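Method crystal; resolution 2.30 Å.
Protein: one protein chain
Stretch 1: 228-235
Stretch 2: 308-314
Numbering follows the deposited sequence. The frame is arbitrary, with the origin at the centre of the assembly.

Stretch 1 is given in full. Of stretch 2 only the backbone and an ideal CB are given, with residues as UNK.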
ATOM      1  N   ILE A 228      31.614  11.710 -16.425  1.00 23.26           N
ATOM      2  CA  ILE A 228      30.445  12.567 -16.594  1.00 22.15           C
ATOM      3  C   ILE A 228      29.764  12.718 -15.238  1.00 24.93           C
ATOM      4  O   ILE A 228      29.952  11.908 -14.330  1.00 22.72           O
ATOM      5  CB  ILE A 228      29.443  12.006 -17.637  1.00 24.05           C
ATOM      6  CG1 ILE A 228      28.738  10.747 -17.091  1.00 21.58           C
ATOM      7  CG2 ILE A 228      30.148  11.696 -18.960  1.00 23.49           C
ATOM      8  CD1 ILE A 228      27.622  10.197 -17.999  1.00 17.79           C
ATOM      9  N   ALA A 229      28.953  13.762 -15.116  1.00 17.90           N
ATOM     10  CA  ALA A 229      28.186  13.991 -13.897  1.00 25.14           C
ATOM     11  C   ALA A 229      26.984  13.048 -13.807  1.00 19.16           C
ATOM     12  O   ALA A 229      26.285  12.802 -14.798  1.00 22.12           O
ATOM     13  CB  ALA A 229      27.711  15.447 -13.837  1.00 20.59           C
ATOM     14  N   THR A 230      26.752  12.521 -12.610  1.00 21.09           N
ATOM     15  CA  THR A 230      25.539  11.771 -12.291  1.00 20.43           C
ATOM     16  C   THR A 230      24.470  12.714 -11.753  1.00 19.46           C
ATOM     17  O   THR A 230      24.776  13.683 -11.052  1.00 21.23           O
ATOM     18  CB  THR A 230      25.814  10.693 -11.236  1.00 16.93           C
ATOM     19  OG1 THR A 230      26.435  11.290 -10.090  1.00 17.25           O
ATOM     20  CG2 THR A 230      26.727   9.621 -11.778  1.00 18.53           C
ATOM     21  N   SER A 231      23.210  12.420 -12.077  1.00 17.15           N
ATOM     22  CA  SER A 231      22.053  13.045 -11.435  1.00 20.82           C
ATOM     23  C   SER A 231      21.215  11.931 -10.805  1.00 22.49           C
ATOM     24  O   SER A 231      20.346  11.346 -11.455  1.00 21.42           O
ATOM     25  CB  SER A 231      21.228  13.871 -12.428  1.00 16.33           C
ATOM     26  OG  SER A 231      22.068  14.541 -13.349  1.00 20.21           O
ATOM     27  N   VAL A 232      21.462  11.638  -9.530  1.00 19.82           N
ATOM     28  CA  VAL A 232      20.768  10.525  -8.893  1.00 19.64           C
ATOM     29  C   VAL A 232      19.285  10.855  -8.766  1.00 22.55           C
ATOM     30  O   VAL A 232      18.904  11.990  -8.442  1.00 18.47           O
ATOM     31  CB  VAL A 232      21.414  10.203  -7.537  1.00 16.55           C
ATOM     32  CG1 VAL A 232      22.814   9.646  -7.759  1.00 13.35           C
ATOM     33  CG2 VAL A 232      21.490  11.465  -6.679  1.00 17.35           C
ATOM     34  N   LYS A 233      18.436   9.870  -9.059  1.00 16.04           N
ATOM     35  CA  LYS A 233      17.002  10.086  -9.166  1.00 14.96           C
ATOM     36  C   LYS A 233      16.291   8.864  -8.591  1.00 20.39           C
ATOM     37  O   LYS A 233      16.905   7.805  -8.435  1.00 17.94           O
ATOM     38  CB  LYS A 233      16.613  10.344 -10.625  1.00 16.77           C
ATOM     39  CG  LYS A 233      16.910   9.170 -11.543  1.00 20.89           C
ATOM     40  CD  LYS A 233      16.523   9.460 -12.973  1.00 20.85           C
ATOM     41  CE  LYS A 233      16.475   8.161 -13.789  1.00 24.94           C
ATOM     42  NZ  LYS A 233      16.438   8.398 -15.283  1.00 20.64           N
ATOM     43  N   HIS A 234      15.000   8.998  -8.245  1.00 18.24           N
ATOM     44  CA  HIS A 234      14.219  10.231  -8.246  1.00 17.49           C
ATOM     45  C   HIS A 234      13.866  10.649  -6.819  1.00 19.38           C
ATOM     46  O   HIS A 234      13.153   9.928  -6.133  1.00 17.37           O
ATOM     47  CB  HIS A 234      12.940  10.054  -9.060  1.00 17.88           C
ATOM     48  CG  HIS A 234      13.146   9.415 -10.397  1.00 17.94           C
ATOM     49  ND1 HIS A 234      13.441   8.075 -10.547  1.00 19.33           N
ATOM     50  CD2 HIS A 234      13.063   9.927 -11.650  1.00 16.79           C
ATOM     51  CE1 HIS A 234      13.539   7.792 -11.834  1.00 21.14           C
ATOM     52  NE2 HIS A 234      13.307   8.896 -12.525  1.00 20.92           N
ATOM     53  N   PHE A 235      14.348  11.830  -6.409  1.00 14.98           N
ATOM     54  CA  PHE A 235      14.321  12.306  -5.021  1.00 15.61           C
ATOM     55  C   PHE A 235      12.916  12.762  -4.632  1.00 18.11           C
ATOM     56  O   PHE A 235      12.433  13.764  -5.164  1.00 19.08           O
ATOM     57  CB  PHE A 235      15.296  13.475  -4.901  1.00 20.35           C
ATOM     58  CG  PHE A 235      15.797  13.736  -3.519  1.00 13.92           C
ATOM     59  CD1 PHE A 235      16.471  12.756  -2.813  1.00 12.43           C
ATOM     60  CD2 PHE A 235      15.646  14.994  -2.948  1.00 17.28           C
ATOM     61  CE1 PHE A 235      16.968  13.011  -1.539  1.00 13.14           C
ATOM     62  CE2 PHE A 235      16.132  15.264  -1.676  1.00 14.62           C
ATOM     63  CZ  PHE A 235      16.803  14.277  -0.968  1.00 14.69           C
ATOM     64  N   UNK A 308      25.909  20.520  -5.400  1.00 22.27           N
ATOM     65  CA  UNK A 308      25.654  20.368  -6.816  1.00 15.55           C
ATOM     66  C   UNK A 308      24.329  20.982  -7.225  1.00 21.73           C
ATOM     67  O   UNK A 308      23.795  21.879  -6.569  1.00 20.42           O
ATOM     68  CB  UNK A 308      25.683  18.887  -7.198  1.00 15.55           C
ATOM     69  N   UNK A 309      23.793  20.472  -8.328  1.00 16.53           N
ATOM     70  CA  UNK A 309      22.558  20.972  -8.905  1.00 19.56           C
ATOM     71  C   UNK A 309      21.414  19.983  -8.691  1.00 22.01           C
ATOM     72  O   UNK A 309      21.607  18.764  -8.646  1.00 15.84           O
ATOM     73  CB  UNK A 309      22.746  21.253 -10.397  1.00 19.56           C
ATOM     74  N   UNK A 310      20.215  20.537  -8.557  1.00 21.84           N
ATOM     75  CA  UNK A 310      18.980  19.781  -8.589  1.00 18.04           C
ATOM     76  C   UNK A 310      18.329  20.049  -9.935  1.00 18.08           C
ATOM     77  O   UNK A 310      18.024  21.204 -10.272  1.00 22.53           O
ATOM     78  CB  UNK A 310      18.055  20.154  -7.428  1.00 18.04           C
ATOM     79  N   UNK A 311      18.127  19.001 -10.709  1.00 17.55           N
ATOM     80  CA  UNK A 311      17.427  19.109 -11.987  1.00 15.85           C
ATOM     81  C   UNK A 311      16.027  18.540 -11.813  1.00 19.39           C
ATOM     82  O   UNK A 311      15.815  17.577 -11.062  1.00 18.38           O
ATOM     83  CB  UNK A 311      18.182  18.381 -13.101  1.00 15.85           C
ATOM     84  N   UNK A 312      15.056  19.179 -12.450  1.00 18.72           N
ATOM     85  CA  UNK A 312      13.712  18.647 -12.433  1.00 17.99           C
ATOM     86  C   UNK A 312      13.625  17.410 -13.319  1.00 22.03           C
ATOM     87  O   UNK A 312      14.406  17.230 -14.259  1.00 17.53           O
ATOM     88  CB  UNK A 312      12.708  19.709 -12.886  1.00 17.99           C
ATOM     89  N   UNK A 313      12.654  16.555 -13.015  1.00 17.01           N
ATOM     90  CA  UNK A 313      12.224  15.585 -14.007  1.00 17.09           C
ATOM     91  C   UNK A 313      11.378  16.286 -15.081  1.00 20.47           C
ATOM     92  O   UNK A 313      10.946  17.436 -14.922  1.00 18.47           O
ATOM     93  CB  UNK A 313      11.437  14.452 -13.346  1.00 17.09           C
ATOM     94  N   UNK A 314      11.135  15.572 -16.187  1.00 17.28           N
ATOM     95  CA  UNK A 314      10.625  16.209 -17.395  1.00 18.63           C
ATOM     96  C   UNK A 314       9.323  16.957 -17.136  1.00 24.75           C
ATOM     97  O   UNK A 314       8.304  16.356 -16.785  1.00 23.10           O
ATOM     98  CB  UNK A 314      10.415  15.163 -18.492  1.00 18.63           C
TER

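Position 308 opens the stretch. Nothing of stretch 1 lies within 5.5 Å of its ideal CB. Its phi/psi of -86/-156 would not exclude a side chain. Stretch 1 therefore leaves the choice wide. The deposited residue is Gly308, which makes no contact across the stretches.

Position 309 begins a short strand. CA-to-CB points sideways to stretch 1, and the ideal CB again has no neighbour there within 5.5 Å. A small side chain would stop well short. A long one could turn back toward Ala229 and Ser231, where a methyl group and a hydroxyl are on offer. Lysine, arginine or tyrosine could put a polar tip at the hydroxyl; an aromatic without a polar tip could only pack. The deposited residue is Tyr309, with chi1 in p at 64°. Its ring carries the hydroxyl across the gap, and Tyr309 OH donates a hydrogen bond to Ser231 OG at 2.7 Å. Ser231 OG lies at the ring edge, near its plane, as expected for a partner of the phenol oxygen. The same oxygen, Tyr309 OH, is 4.1 Å from Ala229 CB, a looser packing contact.

Position 310 also points sideways, and nothing of stretch 1 is near its ideal CB. Phi/psi of -105/120 is ordinary for a strand and suits beta-branched residues among many others. It is Val310, which does not touch stretch 1.

Position 311 points toward stretch 1. Its ideal CB is 5.5 Å from Ser231 OG, and the CA atom of 311 is 7.6 Å from Ser231 CA. This gap leaves room for a modest side chain. Valine, isoleucine or threonine would suit the extended backbone. The deposited residue is Val311, with chi1 in p. Val311 CG1 lies 4.1 Å from Ser231 CB, so a methyl packs against the carbon of the serine side chain.

Position 312 leaves the strand and is out of reach of stretch 1, which sets no preference. It is Ser312. Ser312 OG donates a hydrogen bond to the backbone O of 313 at 2.9 Å.

Position 313 points toward stretch 1, with its ideal CB 5.1 Å from His234 CD2. The imidazole edge could receive an acid, an amide or a small polar group. The residue is Asp313. Asp313 OD2 comes 3.3 Å from His234 CD2, near the ring plane. Asp313 OD1 accepts a hydrogen bond from the backbone N of 314 at 2.5 Å.

Position 314 is out of reach of stretch 1, so many residues would fit. It is Trp314.

Stretch 2 (308-314) GYVVSDW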
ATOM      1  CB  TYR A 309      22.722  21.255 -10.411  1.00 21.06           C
ATOM      2  CG  TYR A 309      23.017  20.028 -11.240  1.00 20.81           C
ATOM      3  CD1 TYR A 309      21.982  19.245 -11.761  1.00 20.58           C
ATOM      4  CD2 TYR A 309      24.326  19.646 -11.504  1.00 17.47           C
ATOM      5  CE1 TYR A 309      22.246  18.121 -12.520  1.00 16.87           C
ATOM      6  CE2 TYR A 309      24.603  18.512 -12.260  1.00 17.28           C
ATOM      7  CZ  TYR A 309      23.556  17.753 -12.764  1.00 20.51           C
ATOM      8  OH  TYR A 309      23.813  16.620 -13.504  1.00 21.20           O
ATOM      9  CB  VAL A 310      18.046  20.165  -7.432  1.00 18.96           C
ATOM     10  CG1 VAL A 310      16.671  19.547  -7.650  1.00 18.25           C
ATOM     11  CG2 VAL A 310      18.632  19.721  -6.112  1.00 13.62           C
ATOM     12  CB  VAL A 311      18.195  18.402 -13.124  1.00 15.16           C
ATOM     13  CG1 VAL A 311      18.493  16.938 -12.765  1.00 16.74           C
ATOM     14  CG2 VAL A 311      17.442  18.511 -14.430  1.00 13.09           C
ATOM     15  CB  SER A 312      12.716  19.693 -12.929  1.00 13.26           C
ATOM     16  OG  SER A 312      12.677  19.695 -14.347  1.00 15.73           O
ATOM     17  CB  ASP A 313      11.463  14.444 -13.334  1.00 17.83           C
ATOM     18  CG  ASP A 313      11.501  13.151 -14.145  1.00 24.48           C
ATOM     19  OD1 ASP A 313      11.705  13.231 -15.377  1.00 27.46           O
ATOM     20  OD2 ASP A 313      11.344  12.068 -13.543  1.00 22.43           O
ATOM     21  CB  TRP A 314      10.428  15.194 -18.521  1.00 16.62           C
ATOM     22  CG  TRP A 314       9.917  15.899 -19.744  1.00 23.98           C
ATOM     23  CD1 TRP A 314       8.611  16.029 -20.129  1.00 21.56           C
ATOM     24  CD2 TRP A 314      10.690  16.638 -20.702  1.00 23.41           C
ATOM     25  NE1 TRP A 314       8.527  16.777 -21.274  1.00 20.83           N
ATOM     26  CE2 TRP A 314       9.786  17.159 -21.653  1.00 21.48           C
ATOM     27  CE3 TRP A 314      12.057  16.890 -20.861  1.00 25.24           C
ATOM     28  CZ2 TRP A 314      10.200  17.928 -22.738  1.00 25.07           C
ATOM     29  CZ3 TRP A 314      12.468  17.649 -21.941  1.00 22.67           C
ATOM     30  CH2 TRP A 314      11.541  18.164 -22.866  1.00 24.37           C
TER
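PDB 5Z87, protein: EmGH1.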